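Side-chain contacts in haloacid dehalogenase (Pseudomonas aeruginosa, PDB 3UMC), which probably hydrolyses the carbon-halogen bond of L-2-haloacids, releasing halide and leaving a hydroxy acid, as a member of the haloacid dehalogenase superfamily: residues R23-D28 with H130-D135; P123-G128 with I216-E221; E192-A197 with L244-Q249. All coordinates share one frame; numbering follows the deposited sequence.

In the fold
All three contacts are largely buried, yet their chemistry changes with their place in the fold. Contacts 1 and 3 are core packing of helices 125-132 and 243-251 on the parallel sheet, through apolar side chains of the neighbouring strands 24-27 and 193-197; their centres lie about 7 Å apart. Contact 2 again uses helix 125-132, this time near its beginning, and relies chiefly on a salt bridge to the loop after strand 212-216, with its aspartate partly exposed. Contacts 2 and 3 meet where Ile-216 packs on Cys-196 and where Leu-244 packs against the backbone of Ala-127 and Gly-128. Thus hydrophobic side chains hold the layers together, while charge ties a loop to where a helix begins.

Contact 1: residues R23-D28 with H130-D135; sequences RAILFD and HALKAD
Leu-132 divides its two methyl groups between alternate residues of the strand, Ile-25 and Phe-27. Leu-132 CD2 lies 4.0 Å from Ile-25 CD1, and the two side chains cross at about a right angle. The other branch, Leu-132 CD1, approaches the far end of the Phe-27 ring, 4.0 Å from Phe-27 CZ, and sits at the ring edge near its plane rather than over a face. One face of that ring is occupied instead by its own strand neighbour: Ile-25 CG2 lies 3.5 Å above the plane, offset toward the rim. With CG1 anti to the carbonyl carbon (chi1 -55°), Ile-25 can send CD1 to the helix while CG2 leans on the phenyl ring. His-247 and Leu-250 of helix 243-251 also pack on Leu-132.

The other side of segment 130-135 is looser and polar. There the extended side chain of Lys-133 carries its NZ to His-130, giving a 2.8 Å hydrogen bond from Lys-133 NZ to His-130 ND1 in the imidazole plane. His-130 itself is exposed, as are Ala-134 and Asp-135, where the chain turns toward strand 137-140. Strand 24-27, helix 125-132 and strand 137-140, parallel to and beside the first, form a beta-alpha-beta crossover of the Rossmann-like haloacid dehalogenase core, with a largely helical insertion between the first strand and the helix.

Contact 2: residues P123-G128 with I216-E221; sequences PDTLAG and IARPLE
Asp-124 OD2 is gripped by two donors: NH2 of Arg-218, at 2.9 Å, and the backbone N of Leu-243. The companion oxygen, Asp-124 OD1, receives the shorter bond, 2.7 Å from Arg-218 NH1, with an N-H...O angle of 158°. Arg-218 therefore meets the carboxylate end-on, one terminal nitrogen to each oxygen. Both oxygens are approached on their syn sides, but the fit is twisted, the carboxylate and guanidinium planes standing 40° apart. Asp-124 places CG between its backbone N and carbonyl carbon (chi1 60°), which directs the acid group at the arginine.

This salt bridge links two pieces of the Rossmann-like core that are far apart in sequence: the chain close to the beginning of helix 125-132, where Gly-128 N bonds to Asp-124 O, and the loop leaving strand 212-216. In that loop a type I turn runs from Arg-218 to Glu-221, closed by Glu-221 N bonding to Arg-218 O at 3.1 Å.

The arginine is held at more than its tip. Its chain bends at chi2, NE hydrogen-bonds to Thr-32 O, and Ile-216 CG2 lies 3.9 Å above the centre of the guanidinium plane. Thr-125 OG1 comes within 3.9 Å of Arg-218 NH2, too long for a bond; the hydroxyl is hydrogen-bonded instead to the carbonyl oxygen of Leu-33.

Contact 3: residues E192-A197 with L244-Q249; sequences EVMLCA and LDLHRQ
Between segments 192-197 and 244-249 the contact is apolar packing, and Leu-246 supplies the helical side of it. Leu-246 CD1 meets the end methyl CE of Met-194, modelled as selenomethionine, at 4.2 Å, the two side chains reaching toward each other tip to tip. The second branch, Leu-246 CD2, rests 3.9 Å from SG of Cys-196. Because Met-194 and Cys-196 are alternate residues of strand 193-197, both project from the same face of the sheet, and the forked end of one leucine serves the two together. Met-194 starts out with CG anti to its backbone N (chi1 176°) and bends only at chi3, bringing CE round to the leucine. The same patch continues across the neighbouring strands: Ile-25 of strand 24-27 touches both Met-194 and Cys-196, and Leu-238 of strand 238-240 touches Leu-246.

The polar bonds of segment 244-249 centre on Asp-245. Asp-245 OD1 takes a 2.9 Å salt-bridging bond from Arg-248 NH2, one turn on, and a weak, 3.3 Å bond from NE of the same side chain. Asp-245 OD2 accepts Gln-249 NE2 at 3.0 Å from above the carboxylate plane, and also the backbone N of Ser-241. Gln-249 NE2 bonds in addition to the carbonyl oxygen of Ile-239, so the amide connects the helix with strand 238-240.

The chemistry is thus divided by place: Leu-246 presents hydrocarbon to the sheet of the Rossmann-like core, whereas Asp-245 joins Arg-248 and Gln-249 to Ser-241, and Gln-249 also reaches strand 238-240. Attachment to strand 193-197 consequently rests on van der Waals contact between apolar ends rather than on directional bonds.

Contact 1: residues R23-D28 with H130-D135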
loop_
_atom_site.group_PDB
_atom_site.type_symbol
_atom_site.label_atom_id
_atom_site.label_comp_id
_atom_site.label_asym_id
_atom_site.label_seq_id
_atom_site.Cartn_x
_atom_site.Cartn_y
_atom_site.Cartn_z
ATOM N N ARG A 23 -11.508 2.994 12.317
ATOM C CA ARG A 23 -10.892 1.751 11.861
ATOM C C ARG A 23 -9.493 1.851 11.265
ATOM O O ARG A 23 -8.793 0.827 11.144
ATOM C CB ARG A 23 -11.797 1.103 10.838
ATOM C CG ARG A 23 -13.110 0.539 11.533
ATOM C CD ARG A 23 -14.241 0.117 10.561
ATOM N NE ARG A 23 -15.550 0.362 11.147
ATOM C CZ ARG A 23 -16.125 -0.368 12.118
ATOM N NH1 ARG A 23 -15.516 -1.445 12.667
ATOM N NH2 ARG A 23 -17.336 -0.013 12.547
ATOM N N ALA A 24 -9.103 3.062 10.861
ATOM C CA ALA A 24 -7.837 3.265 10.196
ATOM C C ALA A 24 -7.187 4.541 10.707
ATOM O O ALA A 24 -7.859 5.520 10.999
ATOM C CB ALA A 24 -8.046 3.348 8.683
ATOM N N ILE A 25 -5.869 4.534 10.797
ATOM C CA ILE A 25 -5.123 5.694 11.145
ATOM C C ILE A 25 -4.201 5.933 9.993
ATOM O O ILE A 25 -3.359 5.083 9.610
ATOM C CB ILE A 25 -4.273 5.512 12.428
ATOM C CG1 ILE A 25 -5.114 5.068 13.592
ATOM C CG2 ILE A 25 -3.642 6.807 12.839
ATOM C CD1 ILE A 25 -4.325 4.763 14.832
ATOM N N LEU A 26 -4.327 7.129 9.454
ATOM C CA LEU A 26 -3.410 7.623 8.455
ATOM C C LEU A 26 -2.341 8.421 9.201
ATOM O O LEU A 26 -2.616 9.162 10.126
ATOM C CB LEU A 26 -4.158 8.591 7.531
ATOM C CG LEU A 26 -5.368 8.113 6.727
ATOM C CD1 LEU A 26 -6.073 9.346 6.022
ATOM C CD2 LEU A 26 -4.924 7.139 5.731
ATOM N N PHE A 27 -1.134 8.331 8.722
ATOM C CA PHE A 27 -0.062 9.051 9.295
ATOM C C PHE A 27 0.675 9.884 8.277
ATOM O O PHE A 27 1.108 9.391 7.291
ATOM C CB PHE A 27 1.001 8.053 9.818
ATOM C CG PHE A 27 0.589 7.283 10.987
ATOM C CD1 PHE A 27 0.928 7.700 12.250
ATOM C CD2 PHE A 27 -0.103 6.103 10.834
ATOM C CE1 PHE A 27 0.609 6.988 13.314
ATOM C CE2 PHE A 27 -0.451 5.360 11.954
ATOM C CZ PHE A 27 -0.093 5.787 13.161
ATOM N N ASP A 28 0.939 11.123 8.631
ATOM C CA ASP A 28 2.033 11.883 8.048
ATOM C C ASP A 28 3.378 11.217 8.396
ATOM O O ASP A 28 3.460 10.573 9.422
ATOM C CB ASP A 28 1.957 13.327 8.592
ATOM C CG ASP A 28 3.103 14.185 8.094
ATOM O OD1 ASP A 28 3.195 14.372 6.882
ATOM O OD2 ASP A 28 3.949 14.608 8.928
ATOM N N HIS A 130 3.570 -0.686 16.073
ATOM C CA HIS A 130 3.301 -2.088 16.349
ATOM C C HIS A 130 2.255 -2.242 17.316
ATOM O O HIS A 130 1.509 -3.198 17.205
ATOM C CB HIS A 130 4.547 -2.874 16.783
ATOM C CG HIS A 130 5.400 -3.271 15.633
ATOM N ND1 HIS A 130 4.937 -4.115 14.653
ATOM C CD2 HIS A 130 6.615 -2.854 15.240
ATOM C CE1 HIS A 130 5.883 -4.262 13.738
ATOM N NE2 HIS A 130 6.903 -3.490 14.065
ATOM N N ALA A 131 2.138 -1.324 18.289
ATOM C CA ALA A 131 1.001 -1.370 19.180
ATOM C C ALA A 131 -0.362 -1.052 18.475
ATOM O O ALA A 131 -1.384 -1.720 18.704
ATOM C CB ALA A 131 1.213 -0.384 20.380
ATOM N N LEU A 132 -0.395 0.037 17.733
ATOM C CA LEU A 132 -1.611 0.497 17.091
ATOM C C LEU A 132 -2.101 -0.480 16.044
ATOM O O LEU A 132 -3.296 -0.538 15.786
ATOM C CB LEU A 132 -1.396 1.878 16.455
ATOM C CG LEU A 132 -1.105 3.005 17.422
ATOM C CD1 LEU A 132 -0.346 4.179 16.768
ATOM C CD2 LEU A 132 -2.397 3.447 18.113
ATOM N N LYS A 133 -1.220 -1.267 15.433
ATOM C CA LYS A 133 -1.609 -2.065 14.280
ATOM C C LYS A 133 -2.602 -3.203 14.651
ATOM O O LYS A 133 -3.326 -3.766 13.769
ATOM C CB LYS A 133 -0.396 -2.629 13.536
ATOM C CG LYS A 133 0.088 -3.911 14.142
ATOM C CD LYS A 133 1.329 -4.486 13.458
ATOM C CE LYS A 133 2.053 -5.554 14.376
ATOM N NZ LYS A 133 3.258 -6.104 13.700
ATOM N N ALA A 134 -2.630 -3.549 15.935
ATOM C CA ALA A 134 -3.478 -4.605 16.393
ATOM C C ALA A 134 -4.913 -4.194 16.224
ATOM O O ALA A 134 -5.766 -5.007 15.892
ATOM C CB ALA A 134 -3.169 -4.928 17.917
ATOM N N ASP A 135 -5.226 -2.940 16.501
ATOM C CA ASP A 135 -6.592 -2.509 16.486
ATOM C C ASP A 135 -7.002 -1.701 15.233
ATOM O O ASP A 135 -8.162 -1.566 15.006
ATOM C CB ASP A 135 -6.874 -1.777 17.802
ATOM C CG ASP A 135 -6.793 -2.760 19.030
ATOM O OD1 ASP A 135 -7.553 -3.766 18.999
ATOM O OD2 ASP A 135 -5.905 -2.600 19.918
#

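Contact 2: residues P123-G128 with I216-E221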
loop_
_atom_site.group_PDB
_atom_site.type_symbol
_atom_site.label_atom_id
_atom_site.label_comp_id
_atom_site.label_asym_id
_atom_site.label_seq_id
_atom_site.Cartn_x
_atom_site.Cartn_y
_atom_site.Cartn_z
ATOM N N PRO A 123 12.241 7.504 18.714
ATOM C CA PRO A 123 12.318 6.345 19.621
ATOM C C PRO A 123 11.035 5.600 19.865
ATOM O O PRO A 123 11.054 4.380 20.166
ATOM C CB PRO A 123 12.755 6.969 20.948
ATOM C CG PRO A 123 13.618 8.172 20.523
ATOM C CD PRO A 123 12.900 8.700 19.295
ATOM N N ASP A 124 9.905 6.308 19.702
ATOM C CA ASP A 124 8.604 5.743 19.913
ATOM C C ASP A 124 7.956 5.172 18.649
ATOM O O ASP A 124 6.924 4.500 18.709
ATOM C CB ASP A 124 7.655 6.805 20.490
ATOM C CG ASP A 124 7.481 8.033 19.561
ATOM O OD1 ASP A 124 8.399 8.879 19.471
ATOM O OD2 ASP A 124 6.403 8.211 18.994
ATOM N N THR A 125 8.477 5.521 17.496
ATOM C CA THR A 125 7.686 5.301 16.285
ATOM C C THR A 125 7.369 3.827 16.063
ATOM O O THR A 125 6.207 3.442 15.952
ATOM C CB THR A 125 8.377 5.865 15.042
ATOM O OG1 THR A 125 8.358 7.285 15.118
ATOM C CG2 THR A 125 7.686 5.370 13.719
ATOM N N LEU A 126 8.415 3.016 16.005
ATOM C CA LEU A 126 8.283 1.586 15.756
ATOM C C LEU A 126 7.387 0.883 16.755
ATOM O O LEU A 126 6.403 0.146 16.381
ATOM C CB LEU A 126 9.666 0.909 15.709
ATOM C CG LEU A 126 10.476 0.905 14.405
ATOM C CD1 LEU A 126 10.267 2.156 13.602
ATOM C CD2 LEU A 126 12.037 0.641 14.554
ATOM N N ALA A 127 7.619 1.148 18.018
ATOM C CA ALA A 127 6.855 0.427 19.047
ATOM C C ALA A 127 5.405 0.815 18.987
ATOM O O ALA A 127 4.518 -0.034 19.210
ATOM C CB ALA A 127 7.361 0.684 20.457
ATOM N N GLY A 128 5.189 2.109 18.839
ATOM C CA GLY A 128 3.861 2.654 18.830
ATOM C C GLY A 128 3.101 2.155 17.604
ATOM O O GLY A 128 1.945 1.819 17.702
ATOM N N ILE A 216 0.744 14.863 17.588
ATOM C CA ILE A 216 1.944 14.517 18.408
ATOM C C ILE A 216 3.002 15.555 18.132
ATOM O O ILE A 216 3.474 15.620 17.041
ATOM C CB ILE A 216 2.460 13.150 18.015
ATOM C CG1 ILE A 216 1.363 12.115 18.296
ATOM C CG2 ILE A 216 3.709 12.722 18.847
ATOM C CD1 ILE A 216 1.833 10.643 18.272
ATOM N N ALA A 217 3.388 16.351 19.118
ATOM C CA ALA A 217 4.416 17.326 18.925
ATOM C C ALA A 217 5.759 16.692 18.675
ATOM O O ALA A 217 6.110 15.769 19.340
ATOM C CB ALA A 217 4.469 18.344 20.185
ATOM N N ARG A 218 6.537 17.237 17.742
ATOM C CA ARG A 218 7.911 16.802 17.489
ATOM C C ARG A 218 8.770 18.055 17.529
ATOM O O ARG A 218 9.185 18.555 16.478
ATOM C CB ARG A 218 8.038 16.156 16.119
ATOM C CG ARG A 218 7.261 14.891 15.932
ATOM C CD ARG A 218 7.589 13.833 17.020
ATOM N NE ARG A 218 7.066 12.516 16.703
ATOM C CZ ARG A 218 7.238 11.403 17.437
ATOM N NH1 ARG A 218 7.837 11.432 18.626
ATOM N NH2 ARG A 218 6.725 10.267 17.009
ATOM N N PRO A 219 9.042 18.570 18.743
ATOM C CA PRO A 219 9.692 19.883 18.858
ATOM C C PRO A 219 11.145 19.954 18.355
ATOM O O PRO A 219 11.631 21.035 18.240
ATOM C CB PRO A 219 9.599 20.217 20.347
ATOM C CG PRO A 219 9.570 18.838 21.102
ATOM C CD PRO A 219 8.752 17.941 20.060
ATOM N N LEU A 220 11.751 18.821 17.969
ATOM C CA LEU A 220 13.133 18.707 17.494
ATOM C C LEU A 220 13.193 18.467 15.981
ATOM O O LEU A 220 14.266 18.354 15.406
ATOM C CB LEU A 220 13.854 17.563 18.294
ATOM C CG LEU A 220 14.026 17.934 19.815
ATOM C CD1 LEU A 220 14.836 16.986 20.644
ATOM C CD2 LEU A 220 14.652 19.315 19.917
ATOM N N GLU A 221 12.049 18.389 15.312
ATOM C CA GLU A 221 12.078 18.099 13.881
ATOM C C GLU A 221 13.039 19.042 13.119
ATOM O O GLU A 221 13.813 18.595 12.246
ATOM C CB GLU A 221 10.693 18.236 13.271
ATOM C CG GLU A 221 10.635 17.884 11.832
ATOM C CD GLU A 221 9.219 17.944 11.207
ATOM O OE1 GLU A 221 8.174 18.203 11.886
ATOM O OE2 GLU A 221 9.196 17.640 10.011
#

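Contact 3: residues E192-A197 with L244-Q249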
loop_
_atom_site.group_PDB
_atom_site.type_symbol
_atom_site.label_atom_id
_atom_site.label_comp_id
_atom_site.label_asym_id
_atom_site.label_seq_id
_atom_site.Cartn_x
_atom_site.Cartn_y
_atom_site.Cartn_z
ATOM N N GLU A 192 -14.638 7.647 10.051
ATOM C CA GLU A 192 -14.053 6.408 10.568
ATOM C C GLU A 192 -12.508 6.380 10.393
ATOM O O GLU A 192 -11.857 5.385 10.696
ATOM C CB GLU A 192 -14.726 5.168 9.946
ATOM C CG GLU A 192 -16.141 4.916 10.610
ATOM C CD GLU A 192 -16.925 3.752 9.989
ATOM O OE1 GLU A 192 -16.288 2.769 9.591
ATOM O OE2 GLU A 192 -18.191 3.822 9.913
ATOM N N VAL A 193 -11.946 7.492 9.982
ATOM C CA VAL A 193 -10.507 7.568 9.716
ATOM C C VAL A 193 -9.888 8.696 10.518
ATOM O O VAL A 193 -10.456 9.784 10.584
ATOM C CB VAL A 193 -10.233 7.811 8.233
ATOM C CG1 VAL A 193 -8.684 7.832 7.933
ATOM C CG2 VAL A 193 -10.948 6.711 7.441
HETATM N N MSE A 194 -8.773 8.392 11.198
HETATM C CA MSE A 194 -8.048 9.406 11.942
HETATM C C MSE A 194 -6.729 9.741 11.249
HETATM O O MSE A 194 -6.023 8.876 10.811
HETATM C CB MSE A 194 -7.844 8.947 13.392
HETATM C CG MSE A 194 -7.006 9.923 14.211
HETATM SE SE MSE A 194 -7.074 9.426 16.155
HETATM C CE MSE A 194 -5.924 8.026 16.012
ATOM N N LEU A 195 -6.403 11.014 11.133
ATOM C CA LEU A 195 -5.085 11.417 10.744
ATOM C C LEU A 195 -4.280 11.724 11.977
ATOM O O LEU A 195 -4.673 12.568 12.799
ATOM C CB LEU A 195 -5.092 12.659 9.881
ATOM C CG LEU A 195 -3.691 13.235 9.497
ATOM C CD1 LEU A 195 -2.790 12.240 8.716
ATOM C CD2 LEU A 195 -3.792 14.602 8.774
ATOM N N CYS A 196 -3.087 11.139 12.030
ATOM C CA CYS A 196 -2.085 11.476 13.051
ATOM C C CYS A 196 -0.950 12.238 12.416
ATOM O O CYS A 196 -0.333 11.762 11.467
ATOM C CB CYS A 196 -1.602 10.184 13.699
ATOM S SG CYS A 196 -0.253 10.390 14.891
ATOM N N ALA A 197 -0.646 13.413 12.943
ATOM C CA ALA A 197 0.427 14.259 12.410
ATOM C C ALA A 197 1.070 15.129 13.452
ATOM O O ALA A 197 0.475 15.463 14.429
ATOM C CB ALA A 197 -0.117 15.214 11.286
ATOM N N LEU A 244 3.004 5.616 21.464
ATOM C CA LEU A 244 2.534 4.601 22.426
ATOM C C LEU A 244 1.498 5.224 23.344
ATOM O O LEU A 244 0.513 4.583 23.706
ATOM C CB LEU A 244 3.699 4.007 23.289
ATOM C CG LEU A 244 4.463 2.867 22.639
ATOM C CD1 LEU A 244 5.818 2.557 23.437
ATOM C CD2 LEU A 244 3.565 1.562 22.446
ATOM N N ASP A 245 1.741 6.473 23.730
ATOM C CA ASP A 245 0.737 7.243 24.458
ATOM C C ASP A 245 -0.566 7.437 23.654
ATOM O O ASP A 245 -1.640 7.414 24.220
ATOM C CB ASP A 245 1.320 8.569 24.916
ATOM C CG ASP A 245 0.346 9.383 25.768
ATOM O OD1 ASP A 245 -0.066 8.876 26.841
ATOM O OD2 ASP A 245 -0.023 10.534 25.341
ATOM N N LEU A 246 -0.469 7.548 22.330
ATOM C CA LEU A 246 -1.667 7.554 21.448
ATOM C C LEU A 246 -2.373 6.211 21.576
ATOM O O LEU A 246 -3.585 6.164 21.802
ATOM C CB LEU A 246 -1.311 7.849 19.979
ATOM C CG LEU A 246 -2.462 7.839 18.956
ATOM C CD1 LEU A 246 -3.524 8.861 19.349
ATOM C CD2 LEU A 246 -1.978 8.066 17.520
ATOM N N HIS A 247 -1.623 5.128 21.479
ATOM C CA HIS A 247 -2.190 3.822 21.751
ATOM C C HIS A 247 -2.861 3.692 23.148
ATOM O O HIS A 247 -3.994 3.226 23.234
ATOM C CB HIS A 247 -1.207 2.689 21.521
ATOM C CG HIS A 247 -1.784 1.343 21.810
ATOM N ND1 HIS A 247 -1.353 0.564 22.867
ATOM C CD2 HIS A 247 -2.767 0.640 21.195
ATOM C CE1 HIS A 247 -2.043 -0.570 22.873
ATOM N NE2 HIS A 247 -2.897 -0.549 21.865
ATOM N N ARG A 248 -2.176 4.112 24.202
ATOM C CA ARG A 248 -2.773 4.116 25.545
ATOM C C ARG A 248 -4.074 4.891 25.485
ATOM O O ARG A 248 -5.075 4.365 25.900
ATOM C CB ARG A 248 -1.826 4.764 26.588
ATOM C CG ARG A 248 -2.022 4.253 28.020
ATOM C CD ARG A 248 -1.515 5.225 29.140
ATOM N NE ARG A 248 -1.518 6.681 28.825
ATOM C CZ ARG A 248 -2.570 7.516 28.810
ATOM N NH1 ARG A 248 -3.810 7.065 29.015
ATOM N NH2 ARG A 248 -2.380 8.819 28.525
ATOM N N GLN A 249 -4.083 6.123 24.963
ATOM C CA GLN A 249 -5.315 6.922 25.019
ATOM C C GLN A 249 -6.449 6.305 24.194
ATOM O O GLN A 249 -7.600 6.362 24.579
ATOM C CB GLN A 249 -5.121 8.369 24.579
ATOM C CG GLN A 249 -4.268 9.198 25.510
ATOM C CD GLN A 249 -4.169 10.602 25.066
ATOM O OE1 GLN A 249 -5.191 11.268 24.885
ATOM N NE2 GLN A 249 -2.950 11.105 24.908
#